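PDB 5UFV: AA9 family lytic polysaccharide monooxygenase D from Myceliophthora thermophila, which oxidatively cleaves glycosidic bonds in crystalline and amorphous polysaccharides such as cellulose, using a single active-site copper and yielding C1-oxidised products. Local coordinates for residues A3-I9 and T65-A71; A41-R47 and I193-Q199; L81-C87 and N150-E156. One frame throughout, in Å; residues are numbered along the deposited sequence.

Contact 1 of 3, residues A3-I9 and T65-A71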
loop_
_atom_site.group_PDB
_atom_site.type_symbol
_atom_site.label_atom_id
_atom_site.label_comp_id
_atom_site.label_asym_id
_atom_site.label_seq_id
_atom_site.Cartn_x
_atom_site.Cartn_y
_atom_site.Cartn_z
ATOM N N ALA A 3 -2.776 -0.104 10.969
ATOM C CA ALA A 3 -2.424 -1.139 9.983
ATOM C C ALA A 3 -3.686 -1.628 9.307
ATOM O O ALA A 3 -4.786 -1.436 9.803
ATOM C CB ALA A 3 -1.707 -2.303 10.672
ATOM N N VAL A 4 -3.530 -2.286 8.178
ATOM C CA VAL A 4 -4.665 -2.952 7.567
ATOM C C VAL A 4 -5.002 -4.121 8.450
ATOM O O VAL A 4 -4.208 -5.027 8.584
ATOM C CB VAL A 4 -4.355 -3.502 6.179
ATOM C CG1 VAL A 4 -5.519 -4.372 5.689
ATOM C CG2 VAL A 4 -4.072 -2.351 5.220
ATOM N N THR A 5 -6.197 -4.114 9.007
ATOM C CA THR A 5 -6.618 -5.180 9.877
ATOM C C THR A 5 -7.519 -6.295 9.288
ATOM O O THR A 5 -7.667 -7.354 9.912
ATOM C CB THR A 5 -7.270 -4.560 11.134
ATOM O OG1 THR A 5 -8.119 -3.449 10.764
ATOM C CG2 THR A 5 -6.156 -4.090 12.060
ATOM N N SER A 6 -8.101 -6.073 8.113
ATOM C CA SER A 6 -9.002 -7.039 7.494
ATOM C C SER A 6 -9.259 -6.641 6.037
ATOM O O SER A 6 -8.947 -5.528 5.634
ATOM C CB SER A 6 -10.328 -7.097 8.251
ATOM O OG SER A 6 -11.022 -5.874 8.122
ATOM N N TYR A 7 -9.833 -7.540 5.244
ATOM C CA TYR A 7 -10.044 -7.268 3.822
ATOM C C TYR A 7 -11.434 -7.723 3.353
ATOM O O TYR A 7 -12.043 -8.637 3.924
ATOM C CB TYR A 7 -8.997 -7.995 2.948
ATOM C CG TYR A 7 -7.533 -7.703 3.218
ATOM C CD1 TYR A 7 -6.825 -8.426 4.157
ATOM C CD2 TYR A 7 -6.854 -6.731 2.500
ATOM C CE1 TYR A 7 -5.479 -8.170 4.395
ATOM C CE2 TYR A 7 -5.522 -6.462 2.740
ATOM C CZ TYR A 7 -4.836 -7.192 3.685
ATOM O OH TYR A 7 -3.504 -6.932 3.918
ATOM N N ASN A 8 -11.914 -7.081 2.289
ATOM C CA ASN A 8 -13.013 -7.608 1.490
ATOM C C ASN A 8 -12.565 -7.755 0.040
ATOM O O ASN A 8 -12.257 -6.784 -0.629
ATOM C CB ASN A 8 -14.274 -6.734 1.579
ATOM C CG ASN A 8 -15.474 -7.401 0.941
ATOM O OD1 ASN A 8 -15.524 -7.587 -0.274
ATOM N ND2 ASN A 8 -16.416 -7.816 1.757
ATOM N N ILE A 9 -12.532 -8.984 -0.435
ATOM C CA ILE A 9 -12.025 -9.278 -1.759
ATOM C C ILE A 9 -13.035 -10.087 -2.544
ATOM O O ILE A 9 -13.371 -11.222 -2.191
ATOM C CB ILE A 9 -10.693 -10.033 -1.684
ATOM C CG1 ILE A 9 -9.624 -9.102 -1.093
ATOM C CG2 ILE A 9 -10.271 -10.507 -3.070
ATOM C CD1 ILE A 9 -8.466 -9.802 -0.460
ATOM N N THR A 65 -12.938 -6.085 -6.943
ATOM C CA THR A 65 -12.553 -5.064 -5.983
ATOM C C THR A 65 -11.764 -5.673 -4.786
ATOM O O THR A 65 -12.161 -6.708 -4.210
ATOM C CB THR A 65 -13.819 -4.297 -5.517
ATOM O OG1 THR A 65 -14.267 -3.456 -6.586
ATOM C CG2 THR A 65 -13.540 -3.425 -4.309
ATOM N N ILE A 66 -10.638 -5.027 -4.456
ATOM C CA ILE A 66 -9.889 -5.261 -3.217
ATOM C C ILE A 66 -10.102 -4.101 -2.254
ATOM O O ILE A 66 -9.694 -2.981 -2.530
ATOM C CB ILE A 66 -8.378 -5.396 -3.478
ATOM C CG1 ILE A 66 -8.126 -6.613 -4.355
ATOM C CG2 ILE A 66 -7.634 -5.560 -2.165
ATOM C CD1 ILE A 66 -6.686 -6.794 -4.772
ATOM N N THR A 67 -10.739 -4.382 -1.129
ATOM C CA THR A 67 -10.971 -3.397 -0.106
ATOM C C THR A 67 -10.194 -3.785 1.144
ATOM O O THR A 67 -10.364 -4.890 1.644
ATOM C CB THR A 67 -12.440 -3.378 0.271
ATOM O OG1 THR A 67 -13.218 -3.039 -0.874
ATOM C CG2 THR A 67 -12.700 -2.373 1.402
ATOM N N ALA A 68 -9.359 -2.874 1.648
ATOM C CA ALA A 68 -8.643 -3.051 2.899
ATOM C C ALA A 68 -9.215 -2.127 3.971
ATOM O O ALA A 68 -9.576 -0.980 3.686
ATOM C CB ALA A 68 -7.191 -2.730 2.675
ATOM N N THR A 69 -9.287 -2.622 5.198
ATOM C CA THR A 69 -9.801 -1.846 6.317
ATOM C C THR A 69 -8.740 -1.605 7.386
ATOM O O THR A 69 -7.988 -2.491 7.739
ATOM C CB THR A 69 -11.021 -2.543 6.953
ATOM O OG1 THR A 69 -12.034 -2.663 5.966
ATOM C CG2 THR A 69 -11.628 -1.711 8.099
ATOM N N TRP A 70 -8.696 -0.385 7.893
ATOM C CA TRP A 70 -7.774 -0.002 8.932
ATOM C C TRP A 70 -8.637 0.172 10.140
ATOM O O TRP A 70 -9.445 1.120 10.191
ATOM C CB TRP A 70 -7.122 1.339 8.619
ATOM C CG TRP A 70 -5.966 1.251 7.697
ATOM C CD1 TRP A 70 -4.654 1.211 8.050
ATOM C CD2 TRP A 70 -6.002 1.213 6.265
ATOM N NE1 TRP A 70 -3.862 1.132 6.923
ATOM C CE2 TRP A 70 -4.679 1.128 5.815
ATOM C CE3 TRP A 70 -7.026 1.264 5.317
ATOM C CZ2 TRP A 70 -4.358 1.082 4.448
ATOM C CZ3 TRP A 70 -6.708 1.206 3.976
ATOM C CH2 TRP A 70 -5.387 1.124 3.554
ATOM N N ALA A 71 -8.492 -0.732 11.103
ATOM C CA ALA A 71 -9.221 -0.599 12.329
ATOM C C ALA A 71 -8.948 0.729 13.017
ATOM O O ALA A 71 -9.834 1.259 13.676
ATOM C CB ALA A 71 -8.905 -1.747 13.253
#
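This contact is an antiparallel strand pairing within the smaller sheet of the enzyme, where strand 4-9 runs beside strand 65-70 at a closest axis distance of 4.6 Å. Regular pairing holds from Ser-6 onward: Asn-8 N donates to Thr-67 O (2.8 Å), Thr-67 N to Asn-8 O (2.9 Å) and Thr-69 N to Ser-6 O (3.0 Å). Before that the ladder is broken. As in a classic beta bulge, Thr-5, with a psi of -15°, and Ser-6 together face Thr-69, and Thr-5 N still reaches Thr-69 O at 2.7 Å. Ala-71 N donates to Thr-5 OG1 (2.8 Å). Alternation sorts the side chains. Tyr-7, Ala-68, Ile-9 and Ile-66 share the buried face, with Ala-68 CB 4.0 Å from Tyr-7 CD2, and this face meets His-155 of the other sheet. At the irregular end Val-4 CG2 makes a CH-pi contact over the six-membered ring of Trp-70, 3.9 Å from its centroid. On the outer face Thr-67 and Thr-69 bond through their hydroxyls to Ser-139 and Ser-137 of the next strand. An apolar inner face packed on a second sheet is characteristic of a beta-sandwich, here the immunoglobulin-like core of AA9 monooxygenases.

Contact 2 of 3, residues A41-R47 and I193-Q199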
loop_
_atom_site.group_PDB
_atom_site.type_symbol
_atom_site.label_atom_id
_atom_site.label_comp_id
_atom_site.label_asym_id
_atom_site.label_seq_id
_atom_site.Cartn_x
_atom_site.Cartn_y
_atom_site.Cartn_z
ATOM N N ALA A 41 13.381 4.322 4.252
ATOM C CA ALA A 41 13.136 3.808 2.911
ATOM C C ALA A 41 13.995 2.614 2.479
ATOM O O ALA A 41 13.627 1.880 1.566
ATOM C CB ALA A 41 13.319 4.937 1.900
ATOM N N SER A 42 15.154 2.416 3.068
ATOM C CA SER A 42 15.948 1.268 2.678
ATOM C C SER A 42 15.805 0.070 3.653
ATOM O O SER A 42 16.523 -0.921 3.523
ATOM C CB SER A 42 17.402 1.697 2.566
ATOM O OG SER A 42 17.949 1.908 3.849
ATOM N N ASP A 43 14.892 0.163 4.619
ATOM C CA ASP A 43 14.682 -0.890 5.607
ATOM C C ASP A 43 13.901 -2.046 4.957
ATOM O O ASP A 43 12.895 -1.815 4.290
ATOM C CB ASP A 43 13.922 -0.302 6.804
ATOM C CG ASP A 43 13.731 -1.300 7.967
ATOM O OD1 ASP A 43 13.924 -2.528 7.792
ATOM O OD2 ASP A 43 13.359 -0.833 9.071
ATOM N N PRO A 44 14.370 -3.296 5.120
ATOM C CA PRO A 44 13.640 -4.446 4.544
ATOM C C PRO A 44 12.208 -4.622 5.075
ATOM O O PRO A 44 11.350 -5.203 4.391
ATOM C CB PRO A 44 14.491 -5.659 4.948
ATOM C CG PRO A 44 15.822 -5.119 5.314
ATOM C CD PRO A 44 15.651 -3.690 5.733
ATOM N N LYS A 45 11.979 -4.126 6.290
ATOM C CA LYS A 45 10.667 -4.110 6.886
ATOM C C LYS A 45 9.708 -3.314 6.034
ATOM O O LYS A 45 8.507 -3.547 6.103
ATOM C CB LYS A 45 10.694 -3.494 8.270
ATOM C CG LYS A 45 11.630 -4.155 9.261
ATOM C CD LYS A 45 10.955 -5.222 10.080
ATOM C CE LYS A 45 12.021 -6.016 10.836
ATOM N NZ LYS A 45 11.447 -7.056 11.748
ATOM N N LEU A 46 10.214 -2.395 5.216
ATOM C CA LEU A 46 9.346 -1.672 4.275
ATOM C C LEU A 46 8.477 -2.564 3.366
ATOM O O LEU A 46 7.367 -2.196 3.046
ATOM C CB LEU A 46 10.164 -0.726 3.412
ATOM C CG LEU A 46 9.358 0.204 2.514
ATOM C CD1 LEU A 46 8.432 1.097 3.337
ATOM C CD2 LEU A 46 10.295 1.034 1.673
ATOM N N ARG A 47 8.959 -3.741 2.992
ATOM C CA ARG A 47 8.237 -4.586 2.069
ATOM C C ARG A 47 6.895 -5.057 2.607
ATOM O O ARG A 47 5.847 -4.744 2.051
ATOM C CB ARG A 47 9.094 -5.800 1.669
ATOM C CG ARG A 47 8.528 -6.592 0.499
ATOM C CD ARG A 47 9.429 -7.737 0.091
ATOM N NE ARG A 47 10.681 -7.180 -0.365
ATOM C CZ ARG A 47 11.786 -7.859 -0.576
ATOM N NH1 ARG A 47 11.832 -9.178 -0.397
ATOM N NH2 ARG A 47 12.850 -7.193 -0.945
ATOM N N ILE A 193 11.041 -3.262 -3.642
ATOM C CA ILE A 193 10.701 -2.648 -2.357
ATOM C C ILE A 193 11.424 -3.415 -1.248
ATOM O O ILE A 193 11.234 -4.628 -1.119
ATOM C CB ILE A 193 9.205 -2.723 -2.056
ATOM C CG1 ILE A 193 8.378 -2.205 -3.222
ATOM C CG2 ILE A 193 8.873 -1.898 -0.836
ATOM C CD1 ILE A 193 6.896 -2.489 -3.040
ATOM N N PRO A 194 12.278 -2.761 -0.462
ATOM C CA PRO A 194 12.705 -1.363 -0.635
ATOM C C PRO A 194 13.432 -1.135 -1.948
ATOM O O PRO A 194 13.920 -2.094 -2.543
ATOM C CB PRO A 194 13.692 -1.162 0.522
ATOM C CG PRO A 194 14.175 -2.537 0.857
ATOM C CD PRO A 194 13.024 -3.451 0.603
ATOM N N GLY A 195 13.490 0.123 -2.392
ATOM C CA GLY A 195 14.135 0.450 -3.660
ATOM C C GLY A 195 13.428 1.492 -4.510
ATOM O O GLY A 195 14.077 2.281 -5.200
ATOM N N TYR A 196 12.102 1.503 -4.481
ATOM C CA TYR A 196 11.347 2.408 -5.347
ATOM C C TYR A 196 11.522 3.902 -5.034
ATOM O O TYR A 196 11.149 4.768 -5.844
ATOM C CB TYR A 196 9.857 2.036 -5.328
ATOM C CG TYR A 196 9.089 2.447 -4.090
ATOM C CD1 TYR A 196 8.457 3.680 -4.024
ATOM C CD2 TYR A 196 8.968 1.588 -3.002
ATOM C CE1 TYR A 196 7.744 4.055 -2.910
ATOM C CE2 TYR A 196 8.250 1.953 -1.875
ATOM C CZ TYR A 196 7.634 3.196 -1.833
ATOM O OH TYR A 196 6.911 3.591 -0.714
ATOM N N CYS A 197 12.033 4.199 -3.845
ATOM C CA CYS A 197 12.310 5.571 -3.464
ATOM C C CYS A 197 13.564 5.576 -2.636
ATOM O O CYS A 197 13.899 4.544 -2.082
ATOM C CB CYS A 197 11.151 6.168 -2.663
ATOM S SG CYS A 197 10.769 5.356 -1.085
ATOM N N GLN A 198 14.254 6.718 -2.580
ATOM C CA GLN A 198 15.387 6.933 -1.666
ATOM C C GLN A 198 14.962 7.832 -0.526
ATOM O O GLN A 198 14.098 8.673 -0.689
ATOM C CB GLN A 198 16.584 7.594 -2.372
ATOM C CG GLN A 198 17.013 6.919 -3.661
ATOM C CD GLN A 198 17.502 5.514 -3.404
ATOM O OE1 GLN A 198 18.489 5.314 -2.697
ATOM N NE2 GLN A 198 16.807 4.530 -3.969
ATOM N N GLN A 199 15.617 7.673 0.614
ATOM C CA GLN A 199 15.291 8.443 1.798
ATOM C C GLN A 199 15.287 9.949 1.532
ATOM O O GLN A 199 14.445 10.661 2.068
ATOM C CB GLN A 199 16.280 8.123 2.929
ATOM C CG GLN A 199 15.877 8.644 4.307
ATOM C CD GLN A 199 14.635 7.966 4.858
ATOM O OE1 GLN A 199 14.197 6.938 4.356
ATOM N NE2 GLN A 199 14.059 8.546 5.892
HETATM O O HOH W 1 12.428 2.259 -0.963
#
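Ala-41 opens the first segment with both backbone polar groups engaged. Its N donates to Gln-199 OE1 (2.7 Å), and its O accepts from a bridging water (2.8 Å) that also accepts from Gly-195 N (2.8 Å) and donates to Cys-197 O (2.9 Å). Its CB rests 3.9 Å from Cys-197 SG. Ser-42, Asp-43 and Pro-44 then curve past the ring of Pro-194, which follows a cis peptide bond. The CA-to-CB bond of Asp-43 points away from segment 193-199, and its OD1 accepts Lys-45 N (2.9 Å), a capping bond at the start of a short helical turn. Leu-46 directs its CA-to-CB bond toward that segment, with CG 4.0 Å from Ile-193 CG2 and CD2 4.2 Å from Tyr-196 CE2. The hydroxyl of Tyr-196 bonds to Glu-156 on strand 149-159. Arg-47 ends the walk by gripping Ile-193 O with NE (2.7 Å) and NH2 (3.0 Å), while its NH1 bonds to Asp-95 O. A loop leading into a helical turn and an irregular segment are thus joined by side-chain-to-backbone bonds, a bridging water and apolar packing around Pro-194 and Leu-46, so the fit depends on particular residues more than on a repeating backbone pattern.

Contact 3 of 3, residues L81-C87 and N150-E156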
loop_
_atom_site.group_PDB
_atom_site.type_symbol
_atom_site.label_atom_id
_atom_site.label_comp_id
_atom_site.label_asym_id
_atom_site.label_seq_id
_atom_site.Cartn_x
_atom_site.Cartn_y
_atom_site.Cartn_z
ATOM N N LEU A 81 -0.630 4.098 -1.225
ATOM C CA LEU A 81 -0.207 3.289 -2.345
ATOM C C LEU A 81 -0.672 1.843 -2.200
ATOM O O LEU A 81 -0.604 1.272 -1.109
ATOM C CB LEU A 81 1.302 3.307 -2.455
ATOM C CG LEU A 81 1.908 4.642 -2.915
ATOM C CD1 LEU A 81 2.050 5.623 -1.769
ATOM C CD2 LEU A 81 3.270 4.401 -3.561
ATOM N N VAL A 82 -1.131 1.255 -3.306
ATOM C CA VAL A 82 -1.490 -0.131 -3.327
ATOM C C VAL A 82 -0.773 -0.786 -4.464
ATOM O O VAL A 82 -0.878 -0.337 -5.592
ATOM C CB VAL A 82 -2.982 -0.316 -3.554
ATOM C CG1 VAL A 82 -3.338 -1.789 -3.398
ATOM C CG2 VAL A 82 -3.787 0.582 -2.610
ATOM N N TRP A 83 -0.053 -1.860 -4.171
ATOM C CA TRP A 83 0.791 -2.516 -5.131
ATOM C C TRP A 83 0.463 -3.972 -5.208
ATOM O O TRP A 83 -0.129 -4.534 -4.318
ATOM C CB TRP A 83 2.242 -2.489 -4.688
ATOM C CG TRP A 83 2.855 -1.180 -4.289
ATOM C CD1 TRP A 83 2.573 -0.436 -3.177
ATOM C CD2 TRP A 83 3.936 -0.512 -4.952
ATOM N NE1 TRP A 83 3.380 0.682 -3.136
ATOM C CE2 TRP A 83 4.229 0.653 -4.207
ATOM C CE3 TRP A 83 4.679 -0.784 -6.103
ATOM C CZ2 TRP A 83 5.232 1.529 -4.567
ATOM C CZ3 TRP A 83 5.681 0.098 -6.463
ATOM C CH2 TRP A 83 5.953 1.231 -5.697
ATOM N N MET A 84 0.957 -4.598 -6.259
ATOM C CA MET A 84 0.838 -6.016 -6.454
ATOM C C MET A 84 2.156 -6.564 -6.953
ATOM O O MET A 84 3.032 -5.828 -7.377
ATOM C CB MET A 84 -0.287 -6.338 -7.452
ATOM C CG MET A 84 -1.663 -6.174 -6.860
ATOM S SD MET A 84 -3.055 -6.691 -7.904
ATOM C CE MET A 84 -3.078 -8.470 -7.651
ATOM N N TYR A 85 2.275 -7.879 -6.912
ATOM C CA TYR A 85 3.527 -8.540 -7.197
ATOM C C TYR A 85 3.192 -9.946 -7.619
ATOM O O TYR A 85 2.518 -10.672 -6.890
ATOM C CB TYR A 85 4.412 -8.542 -5.941
ATOM C CG TYR A 85 5.715 -9.265 -6.091
ATOM C CD1 TYR A 85 5.770 -10.656 -6.124
ATOM C CD2 TYR A 85 6.893 -8.569 -6.169
ATOM C CE1 TYR A 85 6.968 -11.331 -6.269
ATOM C CE2 TYR A 85 8.099 -9.226 -6.295
ATOM C CZ TYR A 85 8.136 -10.613 -6.348
ATOM O OH TYR A 85 9.354 -11.244 -6.474
ATOM N N LYS A 86 3.679 -10.311 -8.796
ATOM C CA LYS A 86 3.441 -11.621 -9.357
ATOM C C LYS A 86 4.417 -12.650 -8.797
ATOM O O LYS A 86 5.588 -12.646 -9.153
ATOM C CB LYS A 86 3.584 -11.548 -10.875
ATOM C CG LYS A 86 3.423 -12.880 -11.593
ATOM C CD LYS A 86 1.980 -13.205 -11.865
ATOM C CE LYS A 86 1.784 -14.670 -12.235
ATOM N NZ LYS A 86 2.402 -14.999 -13.535
ATOM N N CYS A 87 3.926 -13.544 -7.949
ATOM C CA CYS A 87 4.750 -14.624 -7.443
ATOM C C CYS A 87 5.166 -15.564 -8.595
ATOM O O CYS A 87 4.329 -15.996 -9.372
ATOM C CB CYS A 87 4.019 -15.418 -6.332
ATOM S SG CYS A 87 3.775 -14.511 -4.782
ATOM N N ASN A 150 -0.591 -16.521 -8.651
ATOM C CA ASN A 150 -0.492 -16.126 -7.260
ATOM C C ASN A 150 0.133 -14.770 -7.147
ATOM O O ASN A 150 1.241 -14.569 -7.655
ATOM C CB ASN A 150 0.337 -17.136 -6.484
ATOM C CG ASN A 150 -0.241 -18.526 -6.561
ATOM O OD1 ASN A 150 -1.435 -18.716 -6.839
ATOM N ND2 ASN A 150 0.605 -19.507 -6.351
ATOM N N TYR A 151 -0.559 -13.843 -6.477
ATOM C CA TYR A 151 -0.045 -12.490 -6.301
ATOM C C TYR A 151 -0.081 -12.057 -4.852
ATOM O O TYR A 151 -0.975 -12.433 -4.105
ATOM C CB TYR A 151 -0.875 -11.466 -7.073
ATOM C CG TYR A 151 -0.747 -11.440 -8.577
ATOM C CD1 TYR A 151 -1.528 -12.272 -9.364
ATOM C CD2 TYR A 151 0.069 -10.522 -9.208
ATOM C CE1 TYR A 151 -1.458 -12.235 -10.745
ATOM C CE2 TYR A 151 0.160 -10.471 -10.604
ATOM C CZ TYR A 151 -0.611 -11.328 -11.377
ATOM O OH TYR A 151 -0.553 -11.312 -12.768
ATOM N N LEU A 152 0.864 -11.206 -4.480
ATOM C CA LEU A 152 0.771 -10.462 -3.229
ATOM C C LEU A 152 0.172 -9.120 -3.559
ATOM O O LEU A 152 0.354 -8.603 -4.655
ATOM C CB LEU A 152 2.131 -10.246 -2.606
ATOM C CG LEU A 152 3.050 -11.461 -2.524
ATOM C CD1 LEU A 152 4.361 -11.040 -1.886
ATOM C CD2 LEU A 152 2.399 -12.576 -1.732
ATOM N N VAL A 153 -0.561 -8.565 -2.612
ATOM C CA VAL A 153 -1.049 -7.209 -2.745
ATOM C C VAL A 153 -0.544 -6.474 -1.534
ATOM O O VAL A 153 -0.575 -7.036 -0.466
ATOM C CB VAL A 153 -2.570 -7.154 -2.774
ATOM C CG1 VAL A 153 -3.170 -7.867 -1.567
ATOM C CG2 VAL A 153 -3.036 -5.703 -2.830
ATOM N N ARG A 154 -0.073 -5.236 -1.689
ATOM C CA ARG A 154 0.585 -4.503 -0.588
ATOM C C ARG A 154 -0.035 -3.124 -0.421
ATOM O O ARG A 154 -0.079 -2.335 -1.384
ATOM C CB ARG A 154 2.089 -4.374 -0.885
ATOM C CG ARG A 154 2.876 -3.429 0.003
ATOM C CD ARG A 154 4.338 -3.500 -0.396
ATOM N NE ARG A 154 5.147 -2.611 0.423
ATOM C CZ ARG A 154 5.179 -1.280 0.286
ATOM N NH1 ARG A 154 4.470 -0.670 -0.689
ATOM N NH2 ARG A 154 5.929 -0.556 1.126
ATOM N N HIS A 155 -0.513 -2.827 0.788
ATOM C CA HIS A 155 -1.071 -1.512 1.077
ATOM C C HIS A 155 -0.067 -0.762 1.862
ATOM O O HIS A 155 0.530 -1.322 2.758
ATOM C CB HIS A 155 -2.377 -1.606 1.862
ATOM C CG HIS A 155 -3.500 -2.161 1.055
ATOM N ND1 HIS A 155 -3.626 -3.508 0.786
ATOM C CD2 HIS A 155 -4.501 -1.551 0.382
ATOM C CE1 HIS A 155 -4.677 -3.706 0.013
ATOM N NE2 HIS A 155 -5.220 -2.535 -0.251
ATOM N N GLU A 156 0.112 0.510 1.529
ATOM C CA GLU A 156 1.131 1.311 2.133
ATOM C C GLU A 156 0.584 2.695 2.275
ATOM O O GLU A 156 0.087 3.281 1.297
ATOM C CB GLU A 156 2.386 1.324 1.258
ATOM C CG GLU A 156 3.517 2.252 1.702
ATOM C CD GLU A 156 4.701 2.278 0.708
ATOM O OE1 GLU A 156 4.491 2.063 -0.520
ATOM O OE2 GLU A 156 5.867 2.497 1.145
HETATM O O HOH W 2 2.000 -17.104 -9.915
#
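At Asn-150 the backbone O accepts Cys-87 N (2.9 Å), and one water closes the pairing, accepting from Asn-150 N (2.9 Å) and donating to Cys-87 O (2.6 Å). Cys-87 is held in a disulfide with Cys-94. Next, Lys-86 CD lies over one face of the Tyr-151 ring, 3.2 Å from Tyr-151 CZ. Leu-152 N donates to Tyr-85 O (3.0 Å); the return bond from Tyr-85 N to Leu-152 O is weak. These are two central strands of the larger sheet of the AA9 beta-sandwich, antiparallel and flanked by strands 101-107 and 167-177. Val-153 CG2 meets Val-82 CG1 at 4.0 Å on the face turned to the smaller sheet. Arg-154 and Trp-83 exchange two backbone bonds, Arg-154 N to Trp-83 O (2.7 Å) and Trp-83 N to Arg-154 O (2.8 Å). On the face of Val-82 and Val-153, the ring of His-155 receives a CH-pi contact from Val-82 CG1, 4.0 Å from its centroid. Glu-156 lies on the face of Arg-154 and Trp-83, where its OE1 takes both Arg-154 NH1 (2.7 Å, a salt bridge) and Trp-83 NE1 (3.2 Å), while OE2 accepts Arg-154 NH2 (3.1 Å) and is bonded to Tyr-196 OH.

How the contacts relate
The three contacts illustrate how chemistry follows position in a beta-sandwich. Contact 3 is the most buried, a regular ladder inside the larger sheet; contact 1 repeats the principle in the smaller sheet, with a bulge-like irregularity and a partly exposed threonine face. They meet face to face, Ala-68 CB lying 3.5 Å from His-155 NE2, so the inner packing is largely apolar around one histidine. Contact 2, nearer the surface, joins loops on the other face of the larger sheet, and it touches contact 3 through the packing of Tyr-196 on Trp-83 and through polar groups: Arg-47 O lies 2.8 Å from Arg-154 NE, a probable hydrogen bond. Contacts 1 and 2 do not touch.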